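Local atomic coordinates of F5/8 type C domain protein (Bacteroides ovatus, PDB entry 4ZRX), a protein that probably acts as an alpha-L-fucosidase, releasing alpha-linked L-fucose from glycans, and carries an F5/8 type C domain that may bind sugar. Residues V12-S17 with V24-R29; T45-F50 with M91-A96; V496-F501 with I580-I585. All coordinates share one frame; numbering follows the deposited sequence. Where two conformers were deposited one is given.

Contact 1: residues V12-S17 with V24-R29; sequences VEFPQS and VDMAAR
Met26, modelled as selenomethionine, lays the far half of its side chain over the bend formed by Val12, Phe14 and Pro15. It leaves the helix 20-27 with CG beside its own backbone N and runs extended as far as SE; the bend at the last torsion (chi3 82°) then turns CE back toward the strand. CB, SE and CE carry the contact. CB lies 4.0 Å from CE1 of Phe14, and SE comes 4.0 Å from CD1 of the same ring. Selenium sits 5.3 Å from the Phe14 ring centroid and 79° off the ring normal, a Met-aromatic contact made at the edge and not over the face. Pro15 meets it tip to tip, CD standing 3.6 Å from SE. CE reaches the backbone, 3.6 Å from Glu13 O, and it also approaches CG2 of Val12 at a distance too short for a relaxed methyl contact, so the detail there is doubtful. Ala27 adds its backbone N near the edge of the Phe14 ring.

The strand 11-13 is tied to strand 279-290, where Leu280 packs against Val12, Phe14 and Ala27 and so backs both halves of the contact. Within the helical segment, Arg29 turns back on Asp25: NH2 is 2.7 Å from OD1 in a salt bridge, met nearly along the C-O axis of the carboxylate. Arg29 also bonds Asn6 and Tyr8, which links it to the first residues of the chain.

No hydrogen bond spans the two segments. Strand 11-13 and the helix 20-27 are therefore joined here by dispersion and by the fit of one long, polarisable side chain, while Asp25 and Arg29 pair with each other within 24-29.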
loop_
_atom_site.group_PDB
_atom_site.type_symbol
_atom_site.label_atom_id
_atom_site.label_comp_id
_atom_site.label_asym_id
_atom_site.label_seq_id
_atom_site.Cartn_x
_atom_site.Cartn_y
_atom_site.Cartn_z
ATOM N N VAL A 12 21.768 6.239 -17.738
ATOM C CA VAL A 12 23.179 6.292 -18.026
ATOM C C VAL A 12 23.654 4.915 -18.455
ATOM O O VAL A 12 23.260 3.925 -17.894
ATOM C CB VAL A 12 23.995 6.812 -16.795
ATOM C CG1 VAL A 12 23.847 5.904 -15.532
ATOM C CG2 VAL A 12 25.453 6.951 -17.143
ATOM N N GLU A 13 24.515 4.885 -19.481
ATOM C CA GLU A 13 25.154 3.669 -19.973
ATOM C C GLU A 13 26.589 3.642 -19.448
ATOM O O GLU A 13 27.307 4.624 -19.611
ATOM C CB GLU A 13 25.183 3.694 -21.515
ATOM C CG GLU A 13 23.807 3.601 -22.153
ATOM C CD GLU A 13 23.448 4.784 -23.077
ATOM O OE1 GLU A 13 23.774 5.965 -22.767
ATOM O OE2 GLU A 13 22.778 4.527 -24.090
ATOM N N PHE A 14 27.019 2.549 -18.838
ATOM C CA PHE A 14 28.375 2.464 -18.355
ATOM C C PHE A 14 29.250 2.058 -19.564
ATOM O O PHE A 14 28.856 1.183 -20.342
ATOM C CB PHE A 14 28.526 1.423 -17.265
ATOM C CG PHE A 14 27.658 1.653 -16.078
ATOM C CD1 PHE A 14 27.493 2.938 -15.531
ATOM C CD2 PHE A 14 27.038 0.570 -15.466
ATOM C CE1 PHE A 14 26.681 3.132 -14.407
ATOM C CE2 PHE A 14 26.214 0.770 -14.335
ATOM C CZ PHE A 14 26.067 2.064 -13.809
ATOM N N PRO A 15 30.400 2.721 -19.739
ATOM C CA PRO A 15 31.355 2.280 -20.782
ATOM C C PRO A 15 31.791 0.843 -20.563
ATOM O O PRO A 15 31.813 0.353 -19.438
ATOM C CB PRO A 15 32.552 3.214 -20.601
ATOM C CG PRO A 15 32.034 4.384 -19.875
ATOM C CD PRO A 15 30.862 3.937 -19.051
ATOM N N GLN A 16 32.191 0.200 -21.642
ATOM C CA GLN A 16 32.259 -1.260 -21.681
ATOM C C GLN A 16 33.092 -1.936 -20.592
ATOM O O GLN A 16 32.717 -2.983 -20.106
ATOM C CB GLN A 16 32.746 -1.735 -23.048
ATOM C CG GLN A 16 31.976 -2.925 -23.590
ATOM C CD GLN A 16 32.425 -3.259 -24.991
ATOM O OE1 GLN A 16 33.564 -2.983 -25.365
ATOM N NE2 GLN A 16 31.538 -3.843 -25.776
ATOM N N SER A 17 34.212 -1.378 -20.212
ATOM C CA SER A 17 34.956 -1.992 -19.126
ATOM C C SER A 17 35.145 -0.973 -18.017
ATOM O O SER A 17 36.236 -0.764 -17.516
ATOM C CB SER A 17 36.281 -2.565 -19.642
ATOM O OG SER A 17 37.062 -1.554 -20.246
ATOM N N VAL A 24 29.965 3.425 -9.823
ATOM C CA VAL A 24 29.437 4.095 -8.659
ATOM C C VAL A 24 29.404 5.614 -8.848
ATOM O O VAL A 24 28.421 6.247 -8.491
ATOM C CB VAL A 24 30.199 3.698 -7.387
ATOM C CG1 VAL A 24 29.880 4.608 -6.255
ATOM C CG2 VAL A 24 29.821 2.268 -7.025
ATOM N N ASP A 25 30.466 6.163 -9.443
ATOM C CA ASP A 25 30.566 7.600 -9.713
ATOM C C ASP A 25 29.462 8.058 -10.672
ATOM O O ASP A 25 28.809 9.078 -10.457
ATOM C CB ASP A 25 31.978 7.890 -10.329
ATOM C CG ASP A 25 32.260 9.353 -10.514
ATOM O OD1 ASP A 25 31.731 9.956 -11.450
ATOM O OD2 ASP A 25 33.107 9.892 -9.767
HETATM N N MSE A 26 29.230 7.273 -11.726
HETATM C CA MSE A 26 28.205 7.601 -12.679
HETATM C C MSE A 26 26.816 7.415 -12.038
HETATM O O MSE A 26 25.926 8.249 -12.183
HETATM C CB MSE A 26 28.371 6.758 -13.936
HETATM C CG MSE A 26 29.679 7.122 -14.675
HETATM SE SE MSE A 26 29.896 6.032 -16.263
HETATM C CE MSE A 26 28.767 7.060 -17.461
ATOM N N ALA A 27 26.662 6.325 -11.313
ATOM C CA ALA A 27 25.368 6.039 -10.647
ATOM C C ALA A 27 24.923 7.183 -9.719
ATOM O O ALA A 27 23.754 7.540 -9.639
ATOM C CB ALA A 27 25.475 4.736 -9.827
ATOM N N ALA A 28 25.902 7.754 -9.012
ATOM C CA ALA A 28 25.658 8.820 -8.076
ATOM C C ALA A 28 25.146 10.068 -8.763
ATOM O O ALA A 28 24.581 10.952 -8.106
ATOM C CB ALA A 28 26.962 9.135 -7.277
ATOM N N ARG A 29 25.376 10.190 -10.071
ATOM C CA ARG A 29 24.998 11.403 -10.773
ATOM C C ARG A 29 23.876 11.202 -11.746
ATOM O O ARG A 29 23.627 12.027 -12.623
ATOM C CB ARG A 29 26.236 11.964 -11.471
ATOM C CG ARG A 29 27.251 12.429 -10.466
ATOM C CD ARG A 29 28.501 12.960 -11.133
ATOM N NE ARG A 29 29.251 11.878 -11.750
ATOM C CZ ARG A 29 29.384 11.676 -13.057
ATOM N NH1 ARG A 29 28.814 12.474 -13.956
ATOM N NH2 ARG A 29 30.103 10.648 -13.483
#

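Contact 2: residues T45-F50 with M91-A96; sequences TAFLHF and MVLLTA. With EDO (1,2-ethanediol), chain D.
Thr95 reaches across to 45-50. Its CB lies 3.8 Å from Leu48 O, the carbonyl that also accepts Thr95 N. OG1, between the backbone N and the carbonyl carbon (chi1 56°), comes 3.0 Å from Phe50 O, with Leu48 O a second possible acceptor for its one proton. CG2, anti to the carbonyl carbon, sits over the centre of the His49 imidazole, 3.7 Å from the centroid: a CH-pi contact. That ring's ND1 is hydrogen-bonded to Asn328 OD1, and its NE2 meets ethanediol O1 at 2.7 Å; the diol, probably from the crystallisation liquor, also bonds His98 and Glu230. Replacing His49 by an alanine would probably leave Thr95 CG2 without its ring and Asn328 OD1 without its ND1 partner. Earlier in the two strands, Leu93 CD2 covers a face of Phe47 at 4.2 Å from the centroid.

Backbone bonds run from Ala46 N to Met91 O, Leu93 N to Ala46 O and Leu48 N to Leu93 O, the pattern of parallel strands. This is a beta-alpha-beta unit of the TIM barrel: strand 44-48 lies between 91-97 and 324-328, while Ala46, Leu48, Val92 and Leu94 pack outward on helices 77-86 and 126-137.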
loop_
_atom_site.group_PDB
_atom_site.type_symbol
_atom_site.label_atom_id
_atom_site.label_comp_id
_atom_site.label_asym_id
_atom_site.label_seq_id
_atom_site.Cartn_x
_atom_site.Cartn_y
_atom_site.Cartn_z
ATOM N N THR A 45 -1.283 9.829 -3.718
ATOM C CA THR A 45 -2.215 9.945 -4.809
ATOM C C THR A 45 -3.338 8.924 -4.647
ATOM O O THR A 45 -3.207 7.977 -3.894
ATOM C CB THR A 45 -1.530 9.720 -6.130
ATOM O OG1 THR A 45 -0.869 8.450 -6.169
ATOM C CG2 THR A 45 -0.468 10.778 -6.372
ATOM N N ALA A 46 -4.415 9.110 -5.374
ATOM C CA ALA A 46 -5.585 8.240 -5.242
ATOM C C ALA A 46 -5.906 7.497 -6.517
ATOM O O ALA A 46 -5.989 8.093 -7.597
ATOM C CB ALA A 46 -6.771 9.062 -4.816
ATOM N N PHE A 47 -6.127 6.205 -6.381
ATOM C CA PHE A 47 -6.599 5.331 -7.468
ATOM C C PHE A 47 -8.122 5.284 -7.327
ATOM O O PHE A 47 -8.650 5.200 -6.198
ATOM C CB PHE A 47 -6.048 3.922 -7.275
ATOM C CG PHE A 47 -5.351 3.280 -8.452
ATOM C CD1 PHE A 47 -5.734 3.464 -9.757
ATOM C CD2 PHE A 47 -4.378 2.309 -8.180
ATOM C CE1 PHE A 47 -5.057 2.760 -10.791
ATOM C CE2 PHE A 47 -3.721 1.625 -9.176
ATOM C CZ PHE A 47 -4.074 1.852 -10.496
ATOM N N LEU A 48 -8.832 5.324 -8.467
ATOM C CA LEU A 48 -10.238 5.091 -8.548
ATOM C C LEU A 48 -10.538 3.928 -9.492
ATOM O O LEU A 48 -10.602 4.099 -10.730
ATOM C CB LEU A 48 -10.939 6.355 -9.035
ATOM C CG LEU A 48 -10.801 7.601 -8.168
ATOM C CD1 LEU A 48 -11.185 8.874 -8.954
ATOM C CD2 LEU A 48 -11.677 7.469 -6.921
ATOM N N HIS A 49 -10.675 2.735 -8.954
ATOM C CA HIS A 49 -11.168 1.606 -9.718
ATOM C C HIS A 49 -12.683 1.667 -9.750
ATOM O O HIS A 49 -13.353 1.529 -8.723
ATOM C CB HIS A 49 -10.697 0.284 -9.148
ATOM C CG HIS A 49 -9.290 -0.058 -9.474
ATOM N ND1 HIS A 49 -8.213 0.611 -8.946
ATOM C CD2 HIS A 49 -8.781 -1.057 -10.214
ATOM C CE1 HIS A 49 -7.104 0.071 -9.403
ATOM N NE2 HIS A 49 -7.429 -0.960 -10.153
ATOM N N PHE A 50 -13.202 1.863 -10.966
ATOM C CA PHE A 50 -14.609 2.036 -11.227
ATOM C C PHE A 50 -14.876 1.578 -12.644
ATOM O O PHE A 50 -14.098 1.811 -13.569
ATOM C CB PHE A 50 -14.988 3.497 -11.050
ATOM C CG PHE A 50 -16.466 3.738 -11.140
ATOM C CD1 PHE A 50 -17.339 3.184 -10.207
ATOM C CD2 PHE A 50 -16.965 4.556 -12.134
ATOM C CE1 PHE A 50 -18.695 3.440 -10.275
ATOM C CE2 PHE A 50 -18.331 4.759 -12.236
ATOM C CZ PHE A 50 -19.201 4.237 -11.293
HETATM N N MSE A 91 -3.386 13.720 -6.628
HETATM C CA MSE A 91 -3.814 13.349 -7.965
HETATM C C MSE A 91 -4.901 12.275 -7.773
HETATM O O MSE A 91 -4.920 11.541 -6.780
HETATM C CB MSE A 91 -2.661 12.777 -8.769
HETATM C CG MSE A 91 -2.984 12.540 -10.165
HETATM SE SE MSE A 91 -1.562 11.796 -11.196
HETATM C CE MSE A 91 -1.753 10.070 -10.439
ATOM N N VAL A 92 -5.806 12.230 -8.721
ATOM C CA VAL A 92 -6.734 11.120 -8.844
ATOM C C VAL A 92 -6.483 10.401 -10.142
ATOM O O VAL A 92 -6.239 11.020 -11.223
ATOM C CB VAL A 92 -8.190 11.577 -8.728
ATOM C CG1 VAL A 92 -8.430 12.274 -7.401
ATOM C CG2 VAL A 92 -8.582 12.531 -9.770
ATOM N N LEU A 93 -6.479 9.069 -10.076
ATOM C CA LEU A 93 -6.132 8.258 -11.215
ATOM C C LEU A 93 -7.241 7.278 -11.498
ATOM O O LEU A 93 -7.474 6.358 -10.730
ATOM C CB LEU A 93 -4.796 7.530 -10.931
ATOM C CG LEU A 93 -4.312 6.425 -11.868
ATOM C CD1 LEU A 93 -4.141 6.800 -13.183
ATOM C CD2 LEU A 93 -2.921 5.884 -11.357
ATOM N N LEU A 94 -7.924 7.466 -12.619
ATOM C CA LEU A 94 -9.150 6.689 -12.921
ATOM C C LEU A 94 -8.875 5.532 -13.857
ATOM O O LEU A 94 -8.196 5.689 -14.880
ATOM C CB LEU A 94 -10.193 7.626 -13.572
ATOM C CG LEU A 94 -11.475 7.013 -14.011
ATOM C CD1 LEU A 94 -12.317 6.657 -12.812
ATOM C CD2 LEU A 94 -12.236 7.977 -14.843
ATOM N N THR A 95 -9.463 4.370 -13.586
ATOM C CA THR A 95 -9.501 3.250 -14.501
ATOM C C THR A 95 -10.496 3.533 -15.648
ATOM O O THR A 95 -11.641 3.054 -15.658
ATOM C CB THR A 95 -9.880 1.934 -13.828
ATOM O OG1 THR A 95 -11.139 2.059 -13.145
ATOM C CG2 THR A 95 -8.801 1.552 -12.760
ATOM N N ALA A 96 -10.028 4.266 -16.642
ATOM C CA ALA A 96 -10.851 4.616 -17.784
ATOM C C ALA A 96 -11.242 3.337 -18.568
ATOM O O ALA A 96 -12.312 3.267 -19.189
ATOM C CB ALA A 96 -10.081 5.587 -18.677
HETATM C C1 EDO D . -4.602 -2.372 -11.112
HETATM O O1 EDO D . -5.902 -2.937 -11.279
HETATM C C2 EDO D . -3.992 -2.972 -9.860
HETATM O O2 EDO D . -4.028 -4.404 -9.961
#

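Contact 3: residues V496-F501 with I580-I585; sequences VTLSSF and IGVMVI
In the F5/8 type C domain the last strand of the chain, 580-584, pairs antiparallel with 495-503 where that strand turns a corner at Ser499. Leu498 faces Val584 and Phe501 faces Val582, both as non-hydrogen-bonded pairs, so Ser499 and Ser500 together stand opposite the single Met583. Ser499 N gives a bond of 2.8 Å to Met583 O, and Met583 N reaches Ser500 O at 3.2 Å. Before the corner, Ile585 N bonds Thr497 O at 2.9 Å.

On the face of Leu498, Phe501 and Val582, Leu498 CD2 rests 3.9 Å from Val582 CB, and Val496 CB meets Val584 CG2 at 3.8 Å, the two valines crossing at about a right angle. Phe501, its CG swung between N and the carbonyl carbon (chi1 86°), stacks on Phe520 and packs against Leu563 of the facing sheet. On the face of Ser500 and Met583, Ser500 OG lies 3.4 Å from Met583 CG. The side chains of Asn473 and Asn474 bond Val582 N and Val584 N.

Two residues against one, with the first serine at phi/psi near -96°/-15°, resemble a classic beta bulge, here where the chain turns a corner within the discoidin-like beta-sandwich of F5/8 type C domains.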
loop_
_atom_site.group_PDB
_atom_site.type_symbol
_atom_site.label_atom_id
_atom_site.label_comp_id
_atom_site.label_asym_id
_atom_site.label_seq_id
_atom_site.Cartn_x
_atom_site.Cartn_y
_atom_site.Cartn_z
ATOM N N VAL A 496 -22.068 -12.364 33.920
ATOM C CA VAL A 496 -22.899 -12.551 32.735
ATOM C C VAL A 496 -23.557 -13.915 32.721
ATOM O O VAL A 496 -23.180 -14.805 33.483
ATOM C CB VAL A 496 -22.066 -12.388 31.436
ATOM C CG1 VAL A 496 -21.621 -10.932 31.317
ATOM C CG2 VAL A 496 -20.859 -13.386 31.387
ATOM N N THR A 497 -24.522 -14.065 31.821
ATOM C CA THR A 497 -25.084 -15.358 31.518
ATOM C C THR A 497 -24.625 -15.771 30.135
ATOM O O THR A 497 -24.843 -15.046 29.157
ATOM C CB THR A 497 -26.576 -15.308 31.620
ATOM O OG1 THR A 497 -26.907 -14.832 32.932
ATOM C CG2 THR A 497 -27.188 -16.692 31.417
ATOM N N LEU A 498 -24.011 -16.950 30.067
ATOM C CA LEU A 498 -23.429 -17.485 28.831
ATOM C C LEU A 498 -24.311 -18.538 28.133
ATOM O O LEU A 498 -24.885 -19.392 28.796
ATOM C CB LEU A 498 -22.082 -18.116 29.138
ATOM C CG LEU A 498 -21.024 -17.258 29.838
ATOM C CD1 LEU A 498 -19.750 -18.061 29.908
ATOM C CD2 LEU A 498 -20.805 -15.909 29.172
ATOM N N SER A 499 -24.426 -18.475 26.802
ATOM C CA SER A 499 -25.008 -19.579 26.008
ATOM C C SER A 499 -23.946 -20.533 25.412
ATOM O O SER A 499 -24.261 -21.607 24.918
ATOM C CB SER A 499 -25.915 -19.025 24.894
ATOM O OG SER A 499 -25.216 -18.092 24.078
ATOM N N SER A 500 -22.686 -20.122 25.407
ATOM C CA SER A 500 -21.628 -20.933 24.787
ATOM C C SER A 500 -20.283 -20.315 25.101
ATOM O O SER A 500 -20.221 -19.131 25.520
ATOM C CB SER A 500 -21.793 -20.998 23.254
ATOM O OG SER A 500 -21.522 -19.724 22.638
ATOM N N PHE A 501 -19.226 -21.119 24.930
ATOM C CA PHE A 501 -17.878 -20.612 24.749
ATOM C C PHE A 501 -17.366 -21.183 23.437
ATOM O O PHE A 501 -17.872 -22.185 22.917
ATOM C CB PHE A 501 -16.914 -20.913 25.910
ATOM C CG PHE A 501 -16.222 -22.265 25.845
ATOM C CD1 PHE A 501 -16.887 -23.424 26.221
ATOM C CD2 PHE A 501 -14.922 -22.374 25.449
ATOM C CE1 PHE A 501 -16.281 -24.653 26.190
ATOM C CE2 PHE A 501 -14.296 -23.634 25.415
ATOM C CZ PHE A 501 -15.005 -24.769 25.802
ATOM N N ILE A 580 -10.208 -17.688 23.137
ATOM C CA ILE A 580 -11.441 -18.010 23.785
ATOM C C ILE A 580 -12.453 -16.939 23.446
ATOM O O ILE A 580 -12.108 -15.749 23.421
ATOM C CB ILE A 580 -11.219 -18.070 25.313
ATOM C CG1 ILE A 580 -10.245 -19.203 25.663
ATOM C CG2 ILE A 580 -12.538 -18.194 26.025
ATOM C CD1 ILE A 580 -10.730 -20.581 25.296
ATOM N N GLY A 581 -13.694 -17.352 23.182
ATOM C CA GLY A 581 -14.837 -16.428 23.088
ATOM C C GLY A 581 -15.974 -16.947 23.957
ATOM O O GLY A 581 -15.997 -18.113 24.375
ATOM N N VAL A 582 -16.926 -16.062 24.214
ATOM C CA VAL A 582 -18.154 -16.413 24.873
ATOM C C VAL A 582 -19.323 -15.651 24.228
ATOM O O VAL A 582 -19.124 -14.545 23.668
ATOM C CB VAL A 582 -18.077 -16.098 26.412
ATOM C CG1 VAL A 582 -16.940 -16.866 27.085
ATOM C CG2 VAL A 582 -17.933 -14.571 26.709
HETATM N N MSE A 583 -20.531 -16.211 24.378
HETATM C CA MSE A 583 -21.744 -15.557 23.972
HETATM C C MSE A 583 -22.576 -15.313 25.198
HETATM O O MSE A 583 -22.982 -16.259 25.891
HETATM C CB MSE A 583 -22.521 -16.367 22.942
HETATM C CG MSE A 583 -21.777 -16.503 21.616
HETATM SE SE MSE A 583 -21.571 -14.769 20.647
HETATM C CE MSE A 583 -23.464 -14.467 20.196
ATOM N N VAL A 584 -22.757 -14.028 25.475
ATOM C CA VAL A 584 -23.621 -13.531 26.542
ATOM C C VAL A 584 -25.048 -13.392 25.984
ATOM O O VAL A 584 -25.247 -12.934 24.849
ATOM C CB VAL A 584 -23.095 -12.158 27.036
ATOM C CG1 VAL A 584 -24.080 -11.461 28.006
ATOM C CG2 VAL A 584 -21.739 -12.340 27.680
ATOM N N ILE A 585 -26.030 -13.732 26.804
ATOM C CA ILE A 585 -27.426 -13.641 26.413
ATOM C C ILE A 585 -27.924 -12.238 26.734
ATOM O O ILE A 585 -27.949 -11.877 27.906
ATOM C CB ILE A 585 -28.246 -14.716 27.157
ATOM C CG1 ILE A 585 -27.680 -16.096 26.778
ATOM C CG2 ILE A 585 -29.758 -14.593 26.829
ATOM C CD1 ILE A 585 -28.290 -17.263 27.510
#

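From the N terminus the three contacts follow in series; none encloses or crosses another. Contact 1 closes a short loop of six residues, folding strand 11-13 and helix 20-27 onto the outer part of the fucosidase domain. Contact 2 closes a loop of 40 residues and sets two neighbouring strands side by side in the wall of the barrel. Both reach the same sheet, contact 1 through strand 279-290, yet their centres lie 37 Å apart. Far along the chain, contact 3 closes 78 residues and returns the C terminus to the F5/8 type C domain. Its centre is 68 Å from that of contact 1, across the middle of the chain.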